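Side-chain contact in conjugal transfer protein (Escherichia coli, PDB 5I97), which is a VirB8-family inner-membrane component of the pKM101 type IV secretion system, probably helping to build the channel for conjugal DNA transfer: residues L58-T61 / P62-E66. Residues are numbered along the deposited sequence; the frame is centred on the assembly and turned at random.
Sequences LMST and PNVAE
At T61 the chain passes from extended backbone angles into the first turn of helix 62-69, and the T61 carbonyl already takes part in that turn: A65 N donates to T61 O at 2.8 Å. With chi1 at 59° the T61 hydroxyl is turned toward the open amide end of the helix, where V64 N gives OG1 a weak but fairly straight hydrogen bond (3.5 Å, 164° at the hydrogen). The hydroxyl also presses on the valine itself, OG1 lying 3.3 Å from V64 CG2. P62 follows directly as the first residue of the helix, its ring nitrogen bonded to the T61 carbonyl carbon. On the buried flank S60 packs its CB on that first turn, 3.7 Å from V64 CG1 and 3.8 Å from A65 CB. The serine hydroxyl is engaged elsewhere, hydrogen-bonded to V56 O and Y37 OH, so the linker is tied both to the end of helix 49-58 and to helix 27-42, whose Y37 and R41 also touch V64. Backbone hydrogen bonds of M59 and T61 with V153 hold it to strand 151-160. This is a threonine N-cap followed by proline at N1, opening a helix after a three-residue link between two helices in the NTF2-like VirB8 domain, the part of this membrane protein present in the fragment.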
loop_
_atom_site.group_PDB
_atom_site.type_symbol
_atom_site.label_atom_id
_atom_site.label_comp_id
_atom_site.label_asym_id
_atom_site.label_seq_id
_atom_site.Cartn_x
_atom_site.Cartn_y
_atom_site.Cartn_z
ATOM N N LEU A 58 -23.028 4.462 -11.032
ATOM C CA LEU A 58 -24.155 3.598 -10.700
ATOM C C LEU A 58 -24.762 3.949 -9.347
ATOM O O LEU A 58 -25.922 3.670 -9.101
ATOM C CB LEU A 58 -23.734 2.129 -10.704
ATOM C CG LEU A 58 -23.244 1.561 -12.033
ATOM C CD1 LEU A 58 -22.761 0.137 -11.846
ATOM C CD2 LEU A 58 -24.360 1.617 -13.068
ATOM N N MET A 59 -23.973 4.576 -8.482
ATOM C CA MET A 59 -24.408 4.869 -7.131
ATOM C C MET A 59 -24.761 6.329 -6.951
ATOM O O MET A 59 -24.719 6.839 -5.840
ATOM C CB MET A 59 -23.331 4.475 -6.125
ATOM C CG MET A 59 -23.016 3.000 -6.109
ATOM S SD MET A 59 -21.594 2.669 -5.073
ATOM C CE MET A 59 -21.303 0.955 -5.475
ATOM N N SER A 60 -25.110 7.003 -8.040
ATOM C CA SER A 60 -25.439 8.415 -7.956
ATOM C C SER A 60 -26.728 8.685 -8.712
ATOM O O SER A 60 -27.028 8.006 -9.681
ATOM C CB SER A 60 -24.319 9.289 -8.550
ATOM O OG SER A 60 -23.030 8.963 -8.061
ATOM N N THR A 61 -27.472 9.694 -8.277
ATOM C CA THR A 61 -28.537 10.235 -9.086
ATOM C C THR A 61 -27.878 10.923 -10.279
ATOM O O THR A 61 -26.714 11.314 -10.208
ATOM C CB THR A 61 -29.420 11.234 -8.316
ATOM O OG1 THR A 61 -28.616 12.313 -7.836
ATOM C CG2 THR A 61 -30.117 10.557 -7.138
ATOM N N PRO A 62 -28.603 11.046 -11.393
ATOM C CA PRO A 62 -27.976 11.664 -12.566
ATOM C C PRO A 62 -27.412 13.064 -12.299
ATOM O O PRO A 62 -26.397 13.431 -12.893
ATOM C CB PRO A 62 -29.126 11.724 -13.575
ATOM C CG PRO A 62 -30.003 10.579 -13.199
ATOM C CD PRO A 62 -29.908 10.434 -11.708
ATOM N N ASN A 63 -28.035 13.819 -11.404
ATOM C CA ASN A 63 -27.528 15.143 -11.054
ATOM C C ASN A 63 -26.184 15.046 -10.352
ATOM O O ASN A 63 -25.241 15.736 -10.712
ATOM C CB ASN A 63 -28.521 15.889 -10.174
ATOM C CG ASN A 63 -29.855 16.103 -10.864
ATOM O OD1 ASN A 63 -30.910 15.718 -10.348
ATOM N ND2 ASN A 63 -29.816 16.706 -12.046
ATOM N N VAL A 64 -26.103 14.178 -9.353
ATOM C CA VAL A 64 -24.863 13.958 -8.616
ATOM C C VAL A 64 -23.796 13.379 -9.548
ATOM O O VAL A 64 -22.638 13.757 -9.488
ATOM C CB VAL A 64 -25.099 13.009 -7.419
ATOM C CG1 VAL A 64 -23.786 12.512 -6.835
ATOM C CG2 VAL A 64 -25.958 13.693 -6.351
ATOM N N ALA A 65 -24.211 12.478 -10.428
ATOM C CA ALA A 65 -23.292 11.790 -11.318
ATOM C C ALA A 65 -22.618 12.744 -12.299
ATOM O O ALA A 65 -21.408 12.700 -12.485
ATOM C CB ALA A 65 -24.021 10.709 -12.076
ATOM N N GLU A 66 -23.391 13.635 -12.903
ATOM C CA GLU A 66 -22.851 14.420 -14.001
ATOM C C GLU A 66 -22.011 15.560 -13.454
ATOM O O GLU A 66 -21.151 16.094 -14.143
ATOM C CB GLU A 66 -23.994 14.919 -14.902
ATOM C CG GLU A 66 -23.795 16.273 -15.575
ATOM C CD GLU A 66 -25.072 16.786 -16.226
ATOM O OE1 GLU A 66 -26.144 16.186 -15.995
ATOM O OE2 GLU A 66 -25.009 17.798 -16.956
#